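Local coordinates for glucose-inhibited division protein A-related protein, probable oxidoreductase (Thermus thermophilus, PDB 2CUL), which binds flavin-adenine dinucleotide in a Rossmann-type fold and is probably an oxidoreductase related to the glucose-inhibited division protein GidA, at residues F13-W21 with P51-A59; L36-K47 with E65-K75. All coordinates share one frame; numbering follows the deposited sequence.

Contact 1: F13-W21 with P51-A59. With FAD (flavin-adenine dinucleotide), chain B.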
# COMPACT_ATOMS: atom_id res chain seq x y z
N PHE A 13 3.57 0.94 4.67
CA PHE A 13 4.12 2.25 4.97
C PHE A 13 3.54 3.42 4.17
O PHE A 13 3.32 4.48 4.74
CB PHE A 13 5.65 2.21 4.85
CG PHE A 13 6.29 1.44 5.97
CD1 PHE A 13 6.70 2.09 7.13
CD2 PHE A 13 6.43 0.06 5.89
CE1 PHE A 13 7.23 1.37 8.20
CE2 PHE A 13 6.96 -0.67 6.96
CZ PHE A 13 7.36 -0.01 8.12
N SER A 14 3.28 3.23 2.88
CA SER A 14 2.73 4.32 2.09
C SER A 14 1.21 4.41 2.23
O SER A 14 0.66 5.50 2.41
CB SER A 14 3.11 4.19 0.61
OG SER A 14 2.59 3.00 0.04
N GLY A 15 0.53 3.27 2.14
CA GLY A 15 -0.92 3.25 2.24
C GLY A 15 -1.46 3.66 3.59
O GLY A 15 -2.43 4.42 3.67
N ALA A 16 -0.86 3.16 4.66
CA ALA A 16 -1.31 3.51 6.00
C ALA A 16 -1.02 4.98 6.31
O ALA A 16 -1.82 5.65 6.98
CB ALA A 16 -0.63 2.62 7.03
N GLU A 17 0.10 5.50 5.82
CA GLU A 17 0.42 6.90 6.06
C GLU A 17 -0.62 7.77 5.35
O GLU A 17 -1.07 8.78 5.90
CB GLU A 17 1.82 7.24 5.55
CG GLU A 17 2.35 8.57 6.07
CD GLU A 17 2.68 8.52 7.55
OE1 GLU A 17 3.59 7.75 7.93
OE2 GLU A 17 2.03 9.24 8.34
N THR A 18 -0.99 7.38 4.14
CA THR A 18 -2.00 8.14 3.39
C THR A 18 -3.30 8.16 4.20
O THR A 18 -3.92 9.21 4.39
CB THR A 18 -2.29 7.49 2.01
OG1 THR A 18 -1.08 7.39 1.26
CG2 THR A 18 -3.29 8.34 1.24
N ALA A 19 -3.69 6.99 4.69
CA ALA A 19 -4.92 6.86 5.48
C ALA A 19 -4.85 7.73 6.74
O ALA A 19 -5.82 8.38 7.12
CB ALA A 19 -5.14 5.41 5.88
N PHE A 20 -3.68 7.73 7.37
CA PHE A 20 -3.47 8.49 8.59
C PHE A 20 -3.76 9.98 8.44
O PHE A 20 -4.56 10.54 9.19
CB PHE A 20 -2.04 8.31 9.09
CG PHE A 20 -1.72 9.10 10.32
CD1 PHE A 20 -2.14 8.67 11.57
CD2 PHE A 20 -1.02 10.30 10.23
CE1 PHE A 20 -1.87 9.42 12.72
CE2 PHE A 20 -0.74 11.06 11.37
CZ PHE A 20 -1.17 10.61 12.62
N TRP A 21 -3.12 10.63 7.47
CA TRP A 21 -3.33 12.05 7.27
C TRP A 21 -4.71 12.41 6.75
O TRP A 21 -5.25 13.46 7.08
CB TRP A 21 -2.25 12.62 6.34
CG TRP A 21 -0.90 12.59 6.97
CD1 TRP A 21 0.06 11.63 6.80
CD2 TRP A 21 -0.38 13.52 7.93
NE1 TRP A 21 1.14 11.90 7.60
CE2 TRP A 21 0.90 13.05 8.30
CE3 TRP A 21 -0.87 14.70 8.51
CZ2 TRP A 21 1.70 13.72 9.24
CZ3 TRP A 21 -0.07 15.37 9.44
CH2 TRP A 21 1.20 14.88 9.79
N PRO A 51 9.66 11.19 9.09
CA PRO A 51 8.97 12.44 8.74
C PRO A 51 8.27 12.96 9.99
O PRO A 51 7.57 12.21 10.67
CB PRO A 51 7.99 11.99 7.67
CG PRO A 51 8.70 10.84 7.01
CD PRO A 51 9.24 10.09 8.21
N PRO A 52 8.44 14.25 10.31
CA PRO A 52 7.80 14.82 11.50
C PRO A 52 6.29 14.61 11.59
O PRO A 52 5.55 14.88 10.64
CB PRO A 52 8.18 16.30 11.41
CG PRO A 52 9.53 16.25 10.77
CD PRO A 52 9.32 15.24 9.66
N GLY A 53 5.84 14.11 12.74
CA GLY A 53 4.42 13.89 12.98
C GLY A 53 3.77 12.75 12.22
O GLY A 53 2.55 12.56 12.30
N SER A 54 4.57 11.98 11.50
CA SER A 54 4.04 10.86 10.71
C SER A 54 3.63 9.66 11.55
O SER A 54 4.03 9.52 12.70
CB SER A 54 5.09 10.40 9.69
OG SER A 54 6.26 9.94 10.35
N LEU A 55 2.83 8.79 10.94
CA LEU A 55 2.40 7.56 11.60
C LEU A 55 3.67 6.76 11.86
O LEU A 55 3.81 6.10 12.89
CB LEU A 55 1.47 6.76 10.69
CG LEU A 55 1.12 5.35 11.15
CD1 LEU A 55 0.30 5.40 12.43
CD2 LEU A 55 0.35 4.63 10.05
N LEU A 56 4.60 6.82 10.91
CA LEU A 56 5.87 6.11 11.03
C LEU A 56 6.61 6.54 12.30
O LEU A 56 7.09 5.71 13.06
CB LEU A 56 6.73 6.38 9.79
CG LEU A 56 8.19 5.90 9.81
CD1 LEU A 56 8.25 4.40 10.07
CD2 LEU A 56 8.85 6.25 8.48
N GLU A 57 6.70 7.85 12.52
CA GLU A 57 7.38 8.38 13.70
C GLU A 57 6.66 7.97 14.98
O GLU A 57 7.29 7.56 15.96
CB GLU A 57 7.47 9.90 13.63
CG GLU A 57 8.11 10.55 14.86
CD GLU A 57 8.34 12.04 14.70
OE1 GLU A 57 7.36 12.77 14.47
OE2 GLU A 57 9.50 12.47 14.80
N ARG A 58 5.34 8.07 14.98
CA ARG A 58 4.54 7.72 16.15
C ARG A 58 4.63 6.24 16.51
O ARG A 58 4.58 5.89 17.69
CB ARG A 58 3.08 8.11 15.91
CG ARG A 58 2.88 9.60 15.65
CD ARG A 58 1.53 9.89 15.00
NE ARG A 58 1.44 11.27 14.53
CZ ARG A 58 0.98 12.28 15.25
NH1 ARG A 58 0.54 12.09 16.49
NH2 ARG A 58 0.95 13.50 14.73
N ALA A 59 4.78 5.38 15.51
CA ALA A 59 4.86 3.94 15.75
C ALA A 59 6.21 3.47 16.28
O ALA A 59 6.31 2.40 16.86
CB ALA A 59 4.52 3.19 14.46
PA FAD B . 4.25 -2.42 2.02
O1A FAD B . 4.86 -3.70 1.63
O2A FAD B . 4.68 -1.75 3.28
O5B FAD B . 2.66 -2.59 2.11
C5B FAD B . 1.95 -3.21 1.03
C4B FAD B . 0.65 -3.72 1.64
O4B FAD B . -0.22 -4.03 0.55
C3B FAD B . 0.79 -5.01 2.46
O3B FAD B . 0.17 -4.91 3.72
C2B FAD B . 0.18 -6.05 1.57
O2B FAD B . -0.29 -7.21 2.21
C1B FAD B . -0.90 -5.24 0.86
N9A FAD B . -1.38 -5.81 -0.40
C8A FAD B . -0.64 -6.10 -1.52
N7A FAD B . -1.38 -6.61 -2.49
C5A FAD B . -2.66 -6.64 -1.98
C6A FAD B . -3.89 -7.07 -2.52
N6A FAD B . -4.02 -7.56 -3.74
N1A FAD B . -5.02 -6.97 -1.72
C2A FAD B . -4.91 -6.46 -0.45
N3A FAD B . -3.76 -6.03 0.13
C4A FAD B . -2.67 -6.15 -0.67
N1 FAD B . 13.08 -0.01 3.26
C2 FAD B . 13.68 0.34 4.44
O2 FAD B . 13.64 1.48 4.85
N3 FAD B . 14.36 -0.65 5.17
C4 FAD B . 14.46 -1.97 4.79
O4 FAD B . 15.07 -2.80 5.49
C4X FAD B . 13.84 -2.33 3.58
N5 FAD B . 13.90 -3.64 3.12
C5X FAD B . 13.30 -4.00 1.93
C6 FAD B . 13.38 -5.32 1.49
C7 FAD B . 12.78 -5.76 0.29
C7M FAD B . 12.90 -7.20 -0.12
C8 FAD B . 12.06 -4.79 -0.49
C8M FAD B . 11.38 -5.17 -1.78
C9 FAD B . 11.97 -3.44 -0.07
C9A FAD B . 12.58 -3.02 1.14
N10 FAD B . 12.52 -1.66 1.62
C10 FAD B . 13.15 -1.32 2.83
C1' FAD B . 11.81 -0.57 0.84
C2' FAD B . 10.44 -0.05 1.35
O2' FAD B . 10.65 0.80 2.45
C3' FAD B . 9.49 -1.19 1.76
O3' FAD B . 9.24 -2.07 0.67
C4' FAD B . 8.11 -0.68 2.23
O4' FAD B . 7.38 -1.72 2.88
C5' FAD B . 7.34 -0.14 1.01
O5' FAD B . 6.07 0.39 1.44
P FAD B . 4.72 0.11 0.66
O1P FAD B . 3.70 0.87 1.41
O2P FAD B . 4.87 0.45 -0.80
O3P FAD B . 4.48 -1.44 0.76

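Contact 2: L36-K47 with E65-K75. With FAD (flavin-adenine dinucleotide), chain B.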
# COMPACT_ATOMS: atom_id res chain seq x y z
N LEU A 36 -4.41 -8.47 8.20
CA LEU A 36 -4.33 -7.50 9.29
C LEU A 36 -3.09 -7.75 10.13
O LEU A 36 -2.56 -6.83 10.75
CB LEU A 36 -5.59 -7.57 10.16
CG LEU A 36 -6.86 -7.05 9.49
CD1 LEU A 36 -8.03 -7.25 10.45
CD2 LEU A 36 -6.72 -5.57 9.14
N ASP A 37 -2.61 -9.00 10.14
CA ASP A 37 -1.43 -9.35 10.91
C ASP A 37 -0.13 -8.86 10.27
O ASP A 37 0.96 -9.09 10.80
CB ASP A 37 -1.34 -10.86 11.11
CG ASP A 37 -2.59 -11.44 11.74
OD1 ASP A 37 -3.08 -10.87 12.74
OD2 ASP A 37 -3.08 -12.48 11.25
N ALA A 38 -0.25 -8.18 9.13
CA ALA A 38 0.93 -7.67 8.43
C ALA A 38 0.90 -6.16 8.26
O ALA A 38 1.77 -5.59 7.60
CB ALA A 38 1.07 -8.35 7.07
N VAL A 39 -0.11 -5.51 8.84
CA VAL A 39 -0.23 -4.05 8.74
C VAL A 39 1.06 -3.36 9.18
O VAL A 39 1.54 -3.58 10.29
CB VAL A 39 -1.39 -3.53 9.63
CG1 VAL A 39 -1.36 -2.01 9.70
CG2 VAL A 39 -2.71 -4.01 9.06
N MET A 40 1.63 -2.53 8.31
CA MET A 40 2.85 -1.80 8.64
C MET A 40 4.00 -2.68 9.12
O MET A 40 4.79 -2.26 9.96
CB MET A 40 2.54 -0.75 9.71
CG MET A 40 1.72 0.42 9.22
SD MET A 40 2.71 1.54 8.22
CE MET A 40 3.61 2.44 9.52
N MET A 41 4.11 -3.88 8.57
CA MET A 41 5.18 -4.79 8.95
C MET A 41 6.48 -4.37 8.28
O MET A 41 6.53 -4.19 7.07
CB MET A 41 4.85 -6.22 8.52
CG MET A 41 5.86 -7.27 8.98
SD MET A 41 5.92 -7.44 10.77
CE MET A 41 4.38 -8.36 11.04
N PRO A 42 7.56 -4.19 9.06
CA PRO A 42 8.83 -3.78 8.46
C PRO A 42 9.62 -4.99 7.97
O PRO A 42 9.24 -6.14 8.20
CB PRO A 42 9.59 -3.12 9.62
CG PRO A 42 8.54 -2.92 10.71
CD PRO A 42 7.61 -4.08 10.53
N PHE A 43 10.71 -4.71 7.28
CA PHE A 43 11.64 -5.74 6.84
C PHE A 43 12.64 -5.59 7.99
O PHE A 43 12.54 -6.29 8.99
CB PHE A 43 12.26 -5.37 5.50
CG PHE A 43 11.38 -5.69 4.32
CD1 PHE A 43 11.35 -6.97 3.77
CD2 PHE A 43 10.59 -4.71 3.73
CE1 PHE A 43 10.56 -7.27 2.66
CE2 PHE A 43 9.79 -4.99 2.62
CZ PHE A 43 9.78 -6.27 2.08
N LEU A 44 13.57 -4.65 7.87
CA LEU A 44 14.51 -4.40 8.96
C LEU A 44 13.86 -3.36 9.88
O LEU A 44 13.01 -2.58 9.45
CB LEU A 44 15.83 -3.84 8.44
CG LEU A 44 16.77 -4.79 7.69
CD1 LEU A 44 18.01 -4.02 7.28
CD2 LEU A 44 17.13 -5.97 8.59
N PRO A 45 14.26 -3.34 11.16
CA PRO A 45 13.68 -2.37 12.09
C PRO A 45 13.82 -0.92 11.60
O PRO A 45 14.90 -0.49 11.23
CB PRO A 45 14.47 -2.61 13.37
CG PRO A 45 14.73 -4.08 13.32
CD PRO A 45 15.13 -4.30 11.87
N PRO A 46 12.70 -0.17 11.58
CA PRO A 46 12.76 1.22 11.14
C PRO A 46 13.59 2.04 12.12
O PRO A 46 13.45 1.90 13.33
CB PRO A 46 11.29 1.64 11.14
CG PRO A 46 10.57 0.35 10.82
CD PRO A 46 11.31 -0.63 11.70
N LYS A 47 14.47 2.88 11.59
CA LYS A 47 15.32 3.72 12.42
C LYS A 47 15.21 5.18 12.00
O LYS A 47 15.03 5.48 10.82
CB LYS A 47 16.78 3.26 12.32
CG LYS A 47 17.03 1.86 12.85
CD LYS A 47 18.49 1.48 12.69
CE LYS A 47 18.77 0.08 13.23
NZ LYS A 47 20.19 -0.30 13.04
N GLU A 65 13.07 -2.85 19.31
CA GLU A 65 13.40 -3.04 17.90
C GLU A 65 12.66 -4.18 17.22
O GLU A 65 12.83 -4.40 16.03
CB GLU A 65 14.90 -3.25 17.72
CG GLU A 65 15.76 -2.07 18.16
CD GLU A 65 17.19 -2.19 17.68
OE1 GLU A 65 17.83 -3.22 17.97
OE2 GLU A 65 17.68 -1.24 17.03
N ARG A 66 11.84 -4.92 17.97
CA ARG A 66 11.10 -6.04 17.39
C ARG A 66 10.18 -5.57 16.27
O ARG A 66 9.26 -4.79 16.50
CB ARG A 66 10.27 -6.74 18.46
CG ARG A 66 11.10 -7.39 19.56
CD ARG A 66 10.19 -7.94 20.64
NE ARG A 66 9.36 -6.87 21.20
CZ ARG A 66 8.38 -7.06 22.08
NH1 ARG A 66 8.09 -8.29 22.51
NH2 ARG A 66 7.67 -6.03 22.51
N VAL A 67 10.42 -6.04 15.05
CA VAL A 67 9.60 -5.62 13.93
C VAL A 67 8.12 -5.98 14.07
O VAL A 67 7.25 -5.22 13.65
CB VAL A 67 10.14 -6.16 12.59
CG1 VAL A 67 11.53 -5.58 12.33
CG2 VAL A 67 10.19 -7.68 12.60
N TRP A 68 7.81 -7.12 14.69
CA TRP A 68 6.40 -7.48 14.85
C TRP A 68 5.72 -6.49 15.79
O TRP A 68 4.57 -6.13 15.58
CB TRP A 68 6.24 -8.90 15.41
CG TRP A 68 4.77 -9.30 15.59
CD1 TRP A 68 3.93 -8.91 16.60
CD2 TRP A 68 3.99 -10.11 14.71
NE1 TRP A 68 2.67 -9.43 16.40
CE2 TRP A 68 2.68 -10.17 15.24
CE3 TRP A 68 4.27 -10.79 13.52
CZ2 TRP A 68 1.66 -10.89 14.63
CZ3 TRP A 68 3.25 -11.51 12.90
CH2 TRP A 68 1.96 -11.55 13.46
N ALA A 69 6.44 -6.05 16.82
CA ALA A 69 5.89 -5.10 17.77
C ALA A 69 5.62 -3.76 17.08
O ALA A 69 4.65 -3.08 17.39
CB ALA A 69 6.85 -4.91 18.94
N PHE A 70 6.49 -3.39 16.14
CA PHE A 70 6.30 -2.15 15.40
C PHE A 70 4.99 -2.28 14.64
O PHE A 70 4.16 -1.37 14.64
CB PHE A 70 7.45 -1.92 14.42
CG PHE A 70 7.32 -0.66 13.60
CD1 PHE A 70 7.87 0.53 14.05
CD2 PHE A 70 6.62 -0.67 12.40
CE1 PHE A 70 7.73 1.71 13.32
CE2 PHE A 70 6.47 0.50 11.65
CZ PHE A 70 7.02 1.69 12.11
N HIS A 71 4.80 -3.42 14.00
CA HIS A 71 3.57 -3.69 13.26
C HIS A 71 2.35 -3.53 14.18
O HIS A 71 1.37 -2.88 13.82
CB HIS A 71 3.59 -5.11 12.67
CG HIS A 71 2.26 -5.80 12.73
ND1 HIS A 71 1.97 -6.78 13.66
CD2 HIS A 71 1.13 -5.63 12.00
CE1 HIS A 71 0.72 -7.17 13.50
NE2 HIS A 71 0.19 -6.49 12.50
N ALA A 72 2.42 -4.13 15.36
CA ALA A 72 1.30 -4.06 16.29
C ALA A 72 1.00 -2.65 16.77
O ALA A 72 -0.17 -2.27 16.88
CB ALA A 72 1.54 -4.99 17.49
N ARG A 73 2.04 -1.88 17.08
CA ARG A 73 1.83 -0.51 17.55
C ARG A 73 1.24 0.35 16.44
O ARG A 73 0.35 1.17 16.69
CB ARG A 73 3.15 0.10 18.04
CG ARG A 73 3.67 -0.49 19.35
CD ARG A 73 4.75 0.40 19.95
NE ARG A 73 5.82 0.63 18.99
CZ ARG A 73 6.80 -0.23 18.73
NH1 ARG A 73 6.86 -1.39 19.37
NH2 ARG A 73 7.70 0.05 17.80
N ALA A 74 1.72 0.17 15.22
CA ALA A 74 1.22 0.95 14.09
C ALA A 74 -0.24 0.60 13.83
O ALA A 74 -1.07 1.48 13.60
CB ALA A 74 2.07 0.65 12.84
N LYS A 75 -0.54 -0.69 13.85
CA LYS A 75 -1.91 -1.15 13.63
C LYS A 75 -2.85 -0.52 14.65
O LYS A 75 -3.92 -0.02 14.30
CB LYS A 75 -1.96 -2.68 13.74
CG LYS A 75 -3.35 -3.30 13.54
CD LYS A 75 -3.22 -4.81 13.42
CE LYS A 75 -4.57 -5.51 13.40
NZ LYS A 75 -5.24 -5.47 14.73
PA FAD B . 4.25 -2.42 2.02
O1A FAD B . 4.86 -3.70 1.63
O2A FAD B . 4.68 -1.75 3.28
O5B FAD B . 2.66 -2.59 2.11
C5B FAD B . 1.95 -3.21 1.03
C4B FAD B . 0.65 -3.72 1.64
O4B FAD B . -0.22 -4.03 0.55
C3B FAD B . 0.79 -5.01 2.46
O3B FAD B . 0.17 -4.91 3.72
C2B FAD B . 0.18 -6.05 1.57
O2B FAD B . -0.29 -7.21 2.21
C1B FAD B . -0.90 -5.24 0.86
N9A FAD B . -1.38 -5.81 -0.40
C8A FAD B . -0.64 -6.10 -1.52
N7A FAD B . -1.38 -6.61 -2.49
C5A FAD B . -2.66 -6.64 -1.98
C6A FAD B . -3.89 -7.07 -2.52
N6A FAD B . -4.02 -7.56 -3.74
N1A FAD B . -5.02 -6.97 -1.72
C2A FAD B . -4.91 -6.46 -0.45
N3A FAD B . -3.76 -6.03 0.13
C4A FAD B . -2.67 -6.15 -0.67
N1 FAD B . 13.08 -0.01 3.26
C2 FAD B . 13.68 0.34 4.44
O2 FAD B . 13.64 1.48 4.85
N3 FAD B . 14.36 -0.65 5.17
C4 FAD B . 14.46 -1.97 4.79
O4 FAD B . 15.07 -2.80 5.49
C4X FAD B . 13.84 -2.33 3.58
N5 FAD B . 13.90 -3.64 3.12
C5X FAD B . 13.30 -4.00 1.93
C6 FAD B . 13.38 -5.32 1.49
C7 FAD B . 12.78 -5.76 0.29
C7M FAD B . 12.90 -7.20 -0.12
C8 FAD B . 12.06 -4.79 -0.49
C8M FAD B . 11.38 -5.17 -1.78
C9 FAD B . 11.97 -3.44 -0.07
C9A FAD B . 12.58 -3.02 1.14
N10 FAD B . 12.52 -1.66 1.62
C10 FAD B . 13.15 -1.32 2.83
C1' FAD B . 11.81 -0.57 0.84
C2' FAD B . 10.44 -0.05 1.35
O2' FAD B . 10.65 0.80 2.45
C3' FAD B . 9.49 -1.19 1.76
O3' FAD B . 9.24 -2.07 0.67
C4' FAD B . 8.11 -0.68 2.23
O4' FAD B . 7.38 -1.72 2.88
C5' FAD B . 7.34 -0.14 1.01
O5' FAD B . 6.07 0.39 1.44
P FAD B . 4.72 0.11 0.66
O1P FAD B . 3.70 0.87 1.41
O2P FAD B . 4.87 0.45 -0.80
O3P FAD B . 4.48 -1.44 0.76

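Contact 1: F13-W21 with P51-A59
Glu17 meets the start of helix 55-59 with both carboxylate oxygens. OE2 accepts from Leu55 N at 2.8 Å in an almost straight bond (177°), and OE1 takes Leu56 N at 3.3 Å; each oxygen uses its syn lone pair. The Glu17 side chain bends at chi2 (70°), which brings the carboxylate across to these amides, and Ser217 on helix 213-230 also bonds to OE1. The Glu17 carboxylate thus holds two amides of the first helical turn, while Ser54, the N-cap, receives Glu57 N on its OG at 3.0 Å. Aromatic packing continues beside this polar patch. Leu55 CB lies over one face of the Phe20 ring, and Phe20 CZ approaches Arg58 NE to 3.3 Å over a guanidinium face. That guanidinium is held side-on, NE and NH2 both donating to Gly53 O. Apolar contacts add to the interface: Leu55 CD2 reaches Ala16 CB, and Leu56 CD1 touches the edge of the Phe13 ring at CE1, 3.7 Å away. At the N-terminal end of helix 13-24, Ser14 N binds FAD O1P at 2.8 Å and Phe13 N donates to FAD O2A; this is the dinucleotide-binding strand-turn-helix of a Rossmann fold, consistent with a GxGxxG motif.

Contact 2: L36-K47 with E65-K75
His71 stands edge-on to the loop at Leu36, its NE2 donating to Leu36 O at 3.3 Å (162°) in the ring plane and on a carbonyl lone pair. Asp37 O lies over one face of the same imidazole, where the angle is too poor for a hydrogen bond. Met41, bent at chi2 and chi3, folds its methyl against two helix side chains: CE is 3.5 Å from Trp68 CE3 and 3.7 Å from His71 CB. Further along, Phe70 is met from several directions. Pro46 CG sits over the centre of one face in a CH-pi contact, 4.0 Å from the ring centroid and 9° off the normal, whereas Met40 O comes to the edge in the ring plane; Pro42 CG approaches CD2 obliquely at 3.4 Å. Met40 CB and Ala74 CB, 3.5 Å apart, are packed tightly. Val67 and Pro42 pass each other pointing opposite ways, and Val67 crosses Pro45, its CG1 lying 3.7 Å from Pro45 CG. Phe43 turns away from the helix and lays its ring over the flavin, with CD2 3.3 Å from FAD C5X. The chemistry is thus mostly apolar: prolines and methionines fit the loop to helix 67-79, one imidazole bond ties down its beginning, and Phe43, pointing away from that helix, stacks on the flavin.

From the N terminus, helix 13-24 follows strand 6-9 at the FAD pyrophosphate, and strand 29-33 leads into the long loop that holds 36-47. Contact 1 closes the chain from 13-21 to 51-59, bringing helix 55-59 back against the first helix. Contact 2 begins within that span and ends beyond it, joining 36-47 to 65-75, so the two loops cross. Their centres lie about 13 Å apart and they touch directly: Leu56 packs on Phe70, Phe13 on Met40 and Met41, and Ala59 O probably accepts from Arg73 NE. Together they tie helices 13-24, 55-59 and 67-79 to the loop that reaches the flavin, while both contacts touch FAD.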